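Local atomic coordinates of microcin B17-processing protein McbB (Escherichia coli str. K-12 substr. MG1655, PDB entry 6GRH), a protein that is needed to process the inactive precursor of the peptide antibiotic microcin B17 into its active form. Residues H144-H149 with S237-S242. Numbering follows the deposited sequence.
Sequences HLENYH and SERGFS
E146 and R239 meet in a side-on, two-bond salt bridge. NE of R239 donates a hydrogen bond to OE2 of E146 at 2.8 Å. NH2 of R239 donates one to OE1 of E146 at 2.9 Å, and this bond is the straighter of the two, with an N-H...O angle of 166°. OE2 receives NE on its syn lone pair. OE1 is also met on its syn side, but the donor lies somewhat out of the carboxylate plane. Both oxygens lie close to the guanidinium plane, at its edge. The two flat groups are turned only 28° from coplanar, while the side chains that carry them run at about a right angle to each other. R239 reaches across with a chain extended from CG to NE. That reach matters because the closest pair of CA atoms across the two segments, those of E146 and R239, is 9.5 Å apart. Two bonds to two oxygens fix the rotation of both end groups.

D103 accepts the backbone N-H groups of E146 and N147 through its two carboxylate oxygens, so the loop that carries E146 is itself held. One turn along the helix, S242 OG bonds to E238 O at 2.9 Å and also to Y173. The neighbouring E238 forms salt bridges through OE2 to K247 and R248 of the second McbB subunit.

The arrangement is a bidentate carboxylate-guanidinium pair at the surface, joining the loop between strand 139-144 of the mixed sheet and helix 150-160 to the first turns of helix 236-254.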
ATOM      1  N   HIS B 144      -9.945 -26.789   4.155  1.00 25.07           N
ATOM      2  CA  HIS B 144      -8.783 -26.828   3.284  1.00 25.00           C
ATOM      3  C   HIS B 144      -9.201 -27.477   1.973  1.00 26.13           C
ATOM      4  O   HIS B 144      -9.647 -28.620   1.969  1.00 26.81           O
ATOM      5  CB  HIS B 144      -7.632 -27.591   3.932  1.00 24.88           C
ATOM      6  CG  HIS B 144      -6.466 -27.796   3.025  1.00 24.64           C
ATOM      7  ND1 HIS B 144      -5.628 -26.769   2.663  1.00 24.61           N
ATOM      8  CD2 HIS B 144      -6.044 -28.884   2.349  1.00 25.40           C
ATOM      9  CE1 HIS B 144      -4.712 -27.232   1.829  1.00 25.07           C
ATOM     10  NE2 HIS B 144      -4.920 -28.521   1.650  1.00 25.46           N
ATOM     11  N   LEU B 145      -9.010 -26.751   0.863  1.00 26.40           N
ATOM     12  CA  LEU B 145      -9.365 -27.226  -0.474  1.00 28.47           C
ATOM     13  C   LEU B 145      -8.182 -27.220  -1.448  1.00 29.54           C
ATOM     14  O   LEU B 145      -7.579 -26.161  -1.679  1.00 28.57           O
ATOM     15  CB  LEU B 145     -10.473 -26.348  -1.051  1.00 29.19           C
ATOM     16  CG  LEU B 145     -11.786 -26.362  -0.266  1.00 30.24           C
ATOM     17  CD1 LEU B 145     -12.787 -25.389  -0.866  1.00 30.85           C
ATOM     18  CD2 LEU B 145     -12.367 -27.766  -0.235  1.00 31.32           C
ATOM     19  N   GLU B 146      -7.842 -28.388  -1.993  1.00 30.94           N
ATOM     20  CA  GLU B 146      -6.981 -28.483  -3.180  1.00 32.37           C
ATOM     21  C   GLU B 146      -7.742 -28.146  -4.453  1.00 34.49           C
ATOM     22  O   GLU B 146      -7.229 -27.447  -5.331  1.00 34.77           O
ATOM     23  CB  GLU B 146      -6.344 -29.875  -3.314  1.00 33.66           C
ATOM     24  CG  GLU B 146      -5.157 -30.045  -2.408  1.00 33.67           C
ATOM     25  CD  GLU B 146      -4.246 -31.225  -2.710  1.00 34.60           C
ATOM     26  OE1 GLU B 146      -4.300 -31.846  -3.798  1.00 36.71           O
ATOM     27  OE2 GLU B 146      -3.424 -31.484  -1.819  1.00 34.35           O
ATOM     28  N   ASN B 147      -8.964 -28.643  -4.567  1.00 35.68           N
ATOM     29  CA  ASN B 147      -9.786 -28.357  -5.723  1.00 37.63           C
ATOM     30  C   ASN B 147     -10.867 -27.368  -5.305  1.00 35.61           C
ATOM     31  O   ASN B 147     -11.934 -27.742  -4.837  1.00 35.37           O
ATOM     32  CB  ASN B 147     -10.325 -29.645  -6.298  1.00 41.00           C
ATOM     33  CG  ASN B 147      -9.208 -30.606  -6.640  1.00 44.66           C
ATOM     34  OD1 ASN B 147      -8.247 -30.237  -7.333  1.00 47.41           O
ATOM     35  ND2 ASN B 147      -9.291 -31.834  -6.120  1.00 47.37           N
ATOM     36  N   TYR B 148     -10.558 -26.089  -5.488  1.00 32.99           N
ATOM     37  CA  TYR B 148     -11.395 -25.011  -4.980  1.00 31.56           C
ATOM     38  C   TYR B 148     -12.683 -24.864  -5.810  1.00 31.78           C
ATOM     39  O   TYR B 148     -12.663 -24.976  -7.011  1.00 31.69           O
ATOM     40  CB  TYR B 148     -10.616 -23.699  -5.001  1.00 30.27           C
ATOM     41  CG  TYR B 148     -11.432 -22.537  -4.557  1.00 29.57           C
ATOM     42  CD1 TYR B 148     -11.498 -22.182  -3.224  1.00 28.46           C
ATOM     43  CD2 TYR B 148     -12.179 -21.795  -5.487  1.00 29.39           C
ATOM     44  CE1 TYR B 148     -12.298 -21.130  -2.812  1.00 28.12           C
ATOM     45  CE2 TYR B 148     -12.962 -20.735  -5.094  1.00 28.91           C
ATOM     46  CZ  TYR B 148     -13.024 -20.404  -3.755  1.00 27.99           C
ATOM     47  OH  TYR B 148     -13.782 -19.338  -3.376  1.00 27.78           O
ATOM     48  N   HIS B 149     -13.791 -24.632  -5.138  1.00 31.88           N
ATOM     49  CA  HIS B 149     -14.992 -24.094  -5.768  1.00 32.71           C
ATOM     50  C   HIS B 149     -15.664 -23.267  -4.689  1.00 32.10           C
ATOM     51  O   HIS B 149     -15.779 -23.743  -3.547  1.00 31.74           O
ATOM     52  CB  HIS B 149     -15.943 -25.183  -6.290  1.00 34.84           C
ATOM     53  CG  HIS B 149     -16.949 -24.659  -7.271  1.00 36.54           C
ATOM     54  ND1 HIS B 149     -17.947 -23.782  -6.911  1.00 36.46           N
ATOM     55  CD2 HIS B 149     -17.077 -24.842  -8.608  1.00 38.18           C
ATOM     56  CE1 HIS B 149     -18.652 -23.450  -7.979  1.00 37.92           C
ATOM     57  NE2 HIS B 149     -18.143 -24.081  -9.023  1.00 38.71           N
ATOM     58  N   SER B 237       6.008 -32.146  -2.030  1.00 31.69           N
ATOM     59  CA  SER B 237       6.689 -31.125  -1.226  1.00 30.29           C
ATOM     60  C   SER B 237       5.784 -29.916  -0.944  1.00 28.73           C
ATOM     61  O   SER B 237       5.810 -29.381   0.151  1.00 26.81           O
ATOM     62  CB  SER B 237       8.006 -30.692  -1.865  1.00 30.75           C
ATOM     63  OG  SER B 237       7.754 -29.894  -3.005  1.00 30.94           O
ATOM     64  N   GLU B 238       4.969 -29.494  -1.921  1.00 29.31           N
ATOM     65  CA  GLU B 238       4.036 -28.390  -1.704  1.00 28.87           C
ATOM     66  C   GLU B 238       3.005 -28.760  -0.620  1.00 27.57           C
ATOM     67  O   GLU B 238       2.682 -27.957   0.247  1.00 25.96           O
ATOM     68  CB  GLU B 238       3.312 -27.979  -2.984  1.00 30.45           C
ATOM     69  CG  GLU B 238       4.162 -27.192  -3.970  1.00 32.38           C
ATOM     70  CD  GLU B 238       5.123 -28.035  -4.794  1.00 34.43           C
ATOM     71  OE1 GLU B 238       4.999 -29.285  -4.835  1.00 36.11           O
ATOM     72  OE2 GLU B 238       6.045 -27.434  -5.392  1.00 36.13           O
ATOM     73  N   ARG B 239       2.518 -29.990  -0.677  1.00 27.94           N
ATOM     74  CA  ARG B 239       1.597 -30.484   0.360  1.00 28.03           C
ATOM     75  C   ARG B 239       2.229 -30.490   1.757  1.00 26.61           C
ATOM     76  O   ARG B 239       1.575 -30.102   2.724  1.00 25.25           O
ATOM     77  CB  ARG B 239       1.050 -31.871   0.015  1.00 29.15           C
ATOM     78  CG  ARG B 239       0.154 -31.871  -1.181  1.00 30.86           C
ATOM     79  CD  ARG B 239      -0.401 -33.240  -1.499  1.00 32.88           C
ATOM     80  NE  ARG B 239      -1.318 -33.109  -2.626  1.00 34.18           N
ATOM     81  CZ  ARG B 239      -1.038 -33.405  -3.896  1.00 36.89           C
ATOM     82  NH1 ARG B 239       0.138 -33.947  -4.267  1.00 39.04           N
ATOM     83  NH2 ARG B 239      -1.961 -33.197  -4.815  1.00 37.67           N
ATOM     84  N   GLY B 240       3.500 -30.890   1.843  1.00 27.22           N
ATOM     85  CA  GLY B 240       4.236 -30.926   3.136  1.00 27.13           C
ATOM     86  C   GLY B 240       4.444 -29.551   3.735  1.00 26.41           C
ATOM     87  O   GLY B 240       4.214 -29.327   4.919  1.00 25.43           O
ATOM     88  N   PHE B 241       4.838 -28.615   2.886  1.00 26.99           N
ATOM     89  CA  PHE B 241       4.977 -27.200   3.248  1.00 26.79           C
ATOM     90  C   PHE B 241       3.655 -26.656   3.760  1.00 25.12           C
ATOM     91  O   PHE B 241       3.599 -26.064   4.837  1.00 24.30           O
ATOM     92  CB  PHE B 241       5.445 -26.443   1.996  1.00 28.58           C
ATOM     93  CG  PHE B 241       5.768 -24.991   2.208  1.00 30.18           C
ATOM     94  CD1 PHE B 241       7.008 -24.589   2.723  1.00 31.80           C
ATOM     95  CD2 PHE B 241       4.871 -24.020   1.825  1.00 31.27           C
ATOM     96  CE1 PHE B 241       7.330 -23.235   2.867  1.00 31.76           C
ATOM     97  CE2 PHE B 241       5.184 -22.672   1.957  1.00 32.38           C
ATOM     98  CZ  PHE B 241       6.409 -22.275   2.484  1.00 31.97           C
ATOM     99  N   SER B 242       2.592 -26.898   2.995  1.00 24.67           N
ATOM    100  CA  SER B 242       1.223 -26.492   3.379  1.00 23.96           C
ATOM    101  C   SER B 242       0.805 -27.080   4.728  1.00 23.58           C
ATOM    102  O   SER B 242       0.269 -26.393   5.587  1.00 22.94           O
ATOM    103  CB  SER B 242       0.225 -26.947   2.308  1.00 24.49           C
ATOM    104  OG  SER B 242       0.487 -26.323   1.051  1.00 25.03           O
TER